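Local coordinates for putative nisin-resistance protein (Streptococcus agalactiae 515, PDB 4Y68) that probably confers resistance to the lantibiotic nisin as a lipoprotein peptidase of family S41, recognising and cleaving the antibiotic peptide, at residues P29-L40 against L66-R76. Numbering follows the deposited sequence.
Sequences PPSSERYGRVIL and LKTSKSYQESR
The carbonyl oxygen of Ser32 is gripped by two donors that reach it from opposite faces of its plane. Gly36 N makes the regular helical bond, while Ser75 OG comes in 54° above the carbonyl plane, 2.5 Å from Ser32 O. Ser75 OG in turn accepts a hydrogen bond from Ser69 OG (2.9 Å), which ties the loop before the helix into the same chain of bonds. Beside it Tyr35 and Tyr72 form an offset stack, their planes nearly parallel and their centroids separated by 4.0 Å. With CG anti to its backbone N (chi1 180°), the ring of Tyr35 is carried over Tyr72, whose side chain it crosses at about a right angle, and Tyr72 CB also makes a CH-pi contact over the face of the Tyr35 ring. The far end of Tyr72 lies at the prolines: Tyr72 OH donates to Pro30 O at 2.5 Å, and a MES molecule, probably from the crystallisation liquor, lies close to this side chain. Helices 32-46 and 72-87 thus begin side by side, their short axial segments 8.5 Å apart and crossing at -36°, within a helical region that also includes helix 55-66, well away from the centre of the chain. Each helix opens with a serine N-cap, Ser31 or Ser71. Leu66, the last residue of helix 55-66, enters as a knob among Glu33, Gly36, Arg37 and Leu40, its CD1 lying 3.4 Å from Gly36 C. Farther out, Lys67 NZ meets the syn lone pair of Glu33 OE2 in a 3.1 Å salt bridge, and a water donates to Glu33 OE1 and, weakly, to Lys67 O. At the other end, Arg76 NH1 donates to Tyr35 OH at 2.8 Å, and Asp264 binds both groups.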
loop_
_atom_site.group_PDB
_atom_site.type_symbol
_atom_site.label_atom_id
_atom_site.label_comp_id
_atom_site.label_asym_id
_atom_site.label_seq_id
_atom_site.Cartn_x
_atom_site.Cartn_y
_atom_site.Cartn_z
ATOM N N PRO A 29 5.452 32.099 -2.439
ATOM C CA PRO A 29 5.490 30.881 -1.631
ATOM C C PRO A 29 5.194 31.171 -0.163
ATOM O O PRO A 29 5.437 32.273 0.310
ATOM C CB PRO A 29 6.922 30.374 -1.824
ATOM C CG PRO A 29 7.348 30.946 -3.144
ATOM C CD PRO A 29 6.676 32.287 -3.234
ATOM N N PRO A 30 4.645 30.189 0.543
ATOM C CA PRO A 30 4.388 30.375 1.974
ATOM C C PRO A 30 5.696 30.538 2.739
ATOM O O PRO A 30 6.745 30.060 2.298
ATOM C CB PRO A 30 3.662 29.084 2.378
ATOM C CG PRO A 30 4.095 28.037 1.319
ATOM C CD PRO A 30 4.248 28.852 0.052
ATOM N N SER A 31 5.631 31.248 3.860
ATOM C CA SER A 31 6.737 31.281 4.795
ATOM C C SER A 31 6.969 29.879 5.367
ATOM O O SER A 31 6.098 29.002 5.300
ATOM C CB SER A 31 6.441 32.270 5.917
ATOM O OG SER A 31 5.407 31.737 6.730
ATOM N N SER A 32 8.137 29.668 5.946
ATOM C CA SER A 32 8.392 28.414 6.626
ATOM C C SER A 32 7.376 28.125 7.732
ATOM O O SER A 32 6.981 26.973 7.916
ATOM C CB SER A 32 9.799 28.415 7.184
ATOM O OG SER A 32 10.704 28.580 6.113
ATOM N N GLU A 33 6.929 29.154 8.450
ATOM C CA GLU A 33 5.867 28.951 9.435
ATOM C C GLU A 33 4.553 28.491 8.803
ATOM O O GLU A 33 3.971 27.504 9.251
ATOM C CB GLU A 33 5.603 30.215 10.242
ATOM C CG GLU A 33 4.482 30.035 11.269
ATOM C CD GLU A 33 4.249 31.269 12.142
ATOM O OE1 GLU A 33 4.908 32.299 11.898
ATOM O OE2 GLU A 33 3.395 31.212 13.064
ATOM N N ARG A 34 4.067 29.233 7.814
ATOM C CA ARG A 34 2.873 28.852 7.038
ATOM C C ARG A 34 2.953 27.398 6.567
ATOM O O ARG A 34 2.021 26.621 6.739
ATOM C CB ARG A 34 2.721 29.758 5.800
ATOM C CG ARG A 34 1.344 30.374 5.554
ATOM C CD ARG A 34 0.330 29.393 5.045
ATOM N NE ARG A 34 -0.504 28.892 6.135
ATOM C CZ ARG A 34 -1.702 28.313 5.988
ATOM N NH1 ARG A 34 -2.248 28.155 4.785
ATOM N NH2 ARG A 34 -2.366 27.891 7.063
ATOM N N TYR A 35 4.083 27.064 5.948
ATOM C CA TYR A 35 4.314 25.743 5.392
ATOM C C TYR A 35 4.092 24.689 6.473
ATOM O O TYR A 35 3.451 23.670 6.227
ATOM C CB TYR A 35 5.721 25.682 4.801
ATOM C CG TYR A 35 6.164 24.377 4.173
ATOM C CD1 TYR A 35 6.239 24.238 2.789
ATOM C CD2 TYR A 35 6.563 23.299 4.960
ATOM C CE1 TYR A 35 6.668 23.050 2.204
ATOM C CE2 TYR A 35 6.986 22.104 4.390
ATOM C CZ TYR A 35 7.041 21.986 3.006
ATOM O OH TYR A 35 7.493 20.812 2.426
ATOM N N GLY A 36 4.575 24.968 7.686
ATOM C CA GLY A 36 4.383 24.057 8.796
ATOM C C GLY A 36 2.939 23.991 9.258
ATOM O O GLY A 36 2.448 22.927 9.640
ATOM N N ARG A 37 2.249 25.127 9.222
ATOM C CA ARG A 37 0.875 25.181 9.703
ATOM C C ARG A 37 -0.089 24.475 8.730
ATOM O O ARG A 37 -1.091 23.886 9.149
ATOM C CB ARG A 37 0.448 26.625 9.947
ATOM C CG ARG A 37 1.102 27.234 11.175
ATOM C CD ARG A 37 0.696 28.680 11.363
ATOM N NE ARG A 37 -0.677 28.818 11.835
ATOM C CZ ARG A 37 -1.021 28.842 13.120
ATOM N NH1 ARG A 37 -0.090 28.722 14.063
ATOM N NH2 ARG A 37 -2.298 28.981 13.465
ATOM N N VAL A 38 0.246 24.512 7.446
ATOM C CA VAL A 38 -0.506 23.788 6.424
ATOM C C VAL A 38 -0.502 22.295 6.719
ATOM O O VAL A 38 -1.515 21.628 6.569
ATOM C CB VAL A 38 0.079 24.026 5.003
ATOM C CG1 VAL A 38 -0.336 22.890 4.058
ATOM C CG2 VAL A 38 -0.366 25.375 4.478
ATOM N N ILE A 39 0.639 21.770 7.151
ATOM C CA ILE A 39 0.714 20.347 7.474
ATOM C C ILE A 39 -0.119 20.016 8.716
ATOM O O ILE A 39 -0.793 18.997 8.763
ATOM C CB ILE A 39 2.162 19.886 7.688
ATOM C CG1 ILE A 39 2.977 20.104 6.399
ATOM C CG2 ILE A 39 2.181 18.404 8.158
ATOM C CD1 ILE A 39 4.506 20.025 6.610
ATOM N N LEU A 40 -0.093 20.894 9.708
ATOM C CA LEU A 40 -0.867 20.676 10.926
ATOM C C LEU A 40 -2.373 20.686 10.630
ATOM O O LEU A 40 -3.110 19.842 11.143
ATOM C CB LEU A 40 -0.493 21.723 11.994
ATOM C CG LEU A 40 0.958 21.644 12.507
ATOM C CD1 LEU A 40 1.276 22.784 13.470
ATOM C CD2 LEU A 40 1.260 20.282 13.185
ATOM N N LEU A 66 7.269 26.655 15.254
ATOM C CA LEU A 66 7.172 27.079 13.858
ATOM C C LEU A 66 7.320 28.601 13.709
ATOM O O LEU A 66 7.733 29.074 12.662
ATOM C CB LEU A 66 5.847 26.615 13.230
ATOM C CG LEU A 66 5.704 25.141 12.834
ATOM C CD1 LEU A 66 4.324 24.885 12.224
ATOM C CD2 LEU A 66 6.782 24.738 11.862
ATOM N N LYS A 67 6.997 29.361 14.757
ATOM C CA LYS A 67 7.079 30.823 14.690
ATOM C C LYS A 67 8.491 31.293 14.326
ATOM O O LYS A 67 8.660 32.317 13.673
ATOM C CB LYS A 67 6.647 31.477 16.019
ATOM C CG LYS A 67 5.250 31.099 16.519
ATOM C CD LYS A 67 4.381 32.327 16.831
ATOM C CE LYS A 67 4.156 33.186 15.577
ATOM N NZ LYS A 67 2.710 33.338 15.215
ATOM N N THR A 68 9.505 30.537 14.726
ATOM C CA THR A 68 10.873 30.926 14.394
ATOM C C THR A 68 11.542 29.995 13.394
ATOM O O THR A 68 12.766 30.024 13.255
ATOM C CB THR A 68 11.766 31.001 15.661
ATOM O OG1 THR A 68 11.761 29.737 16.348
ATOM C CG2 THR A 68 11.266 32.103 16.598
ATOM N N SER A 69 10.761 29.175 12.694
ATOM C CA SER A 69 11.348 28.287 11.689
ATOM C C SER A 69 11.917 29.093 10.512
ATOM O O SER A 69 11.301 30.055 10.056
ATOM C CB SER A 69 10.320 27.264 11.188
ATOM O OG SER A 69 10.842 26.527 10.091
ATOM N N LYS A 70 13.088 28.688 10.026
ATOM C CA LYS A 70 13.796 29.420 8.973
ATOM C C LYS A 70 13.826 28.697 7.614
ATOM O O LYS A 70 14.351 29.233 6.632
ATOM C CB LYS A 70 15.236 29.701 9.407
ATOM C CG LYS A 70 15.361 30.559 10.645
ATOM C CD LYS A 70 14.988 31.999 10.341
ATOM C CE LYS A 70 15.432 32.929 11.461
ATOM N NZ LYS A 70 14.655 32.733 12.722
ATOM N N SER A 71 13.303 27.473 7.551
ATOM C CA SER A 71 13.175 26.810 6.257
ATOM C C SER A 71 12.078 25.766 6.302
ATOM O O SER A 71 11.587 25.416 7.387
ATOM C CB SER A 71 14.500 26.177 5.846
ATOM O OG SER A 71 14.700 24.969 6.541
ATOM N N TYR A 72 11.684 25.287 5.123
ATOM C CA TYR A 72 10.697 24.218 4.991
ATOM C C TYR A 72 11.199 22.937 5.619
ATOM O O TYR A 72 10.454 22.254 6.322
ATOM C CB TYR A 72 10.348 23.951 3.520
ATOM C CG TYR A 72 9.602 25.066 2.824
ATOM C CD1 TYR A 72 9.025 26.096 3.541
ATOM C CD2 TYR A 72 9.469 25.079 1.434
ATOM C CE1 TYR A 72 8.337 27.111 2.904
ATOM C CE2 TYR A 72 8.787 26.091 0.789
ATOM C CZ TYR A 72 8.223 27.106 1.529
ATOM O OH TYR A 72 7.543 28.111 0.899
ATOM N N GLN A 73 12.451 22.603 5.341
ATOM C CA GLN A 73 13.093 21.428 5.936
ATOM C C GLN A 73 12.995 21.473 7.465
ATOM O O GLN A 73 12.711 20.465 8.105
ATOM C CB GLN A 73 14.566 21.346 5.505
ATOM C CG GLN A 73 15.361 20.184 6.100
ATOM C CD GLN A 73 14.670 18.833 5.903
ATOM O OE1 GLN A 73 14.153 18.248 6.862
ATOM N NE2 GLN A 73 14.671 18.319 4.664
ATOM N N GLU A 74 13.227 22.653 8.034
ATOM C CA GLU A 74 13.158 22.844 9.477
ATOM C C GLU A 74 11.724 22.666 9.939
ATOM O O GLU A 74 11.458 22.000 10.942
ATOM C CB GLU A 74 13.695 24.237 9.878
ATOM C CG GLU A 74 13.985 24.363 11.370
ATOM C CD GLU A 74 14.210 25.809 11.875
ATOM O OE1 GLU A 74 14.612 26.708 11.106
ATOM O OE2 GLU A 74 13.992 26.034 13.083
ATOM N N SER A 75 10.790 23.251 9.195
ATOM C CA SER A 75 9.380 23.071 9.508
ATOM C C SER A 75 8.948 21.611 9.505
ATOM O O SER A 75 8.161 21.214 10.366
ATOM C CB SER A 75 8.514 23.852 8.535
ATOM O OG SER A 75 8.562 25.224 8.819
ATOM N N ARG A 76 9.458 20.811 8.564
ATOM C CA ARG A 76 9.105 19.392 8.523
ATOM C C ARG A 76 9.650 18.709 9.768
ATOM O O ARG A 76 8.978 17.858 10.351
ATOM C CB ARG A 76 9.631 18.689 7.247
ATOM C CG ARG A 76 8.963 19.145 5.918
ATOM C CD ARG A 76 9.305 18.240 4.702
ATOM N NE ARG A 76 10.682 18.417 4.221
ATOM C CZ ARG A 76 11.082 19.402 3.413
ATOM N NH1 ARG A 76 10.212 20.308 2.976
ATOM N NH2 ARG A 76 12.355 19.477 3.026
HETATM O O HOH W 1 8.563 31.542 8.585
HETATM O O HOH W 2 7.399 33.740 10.967
#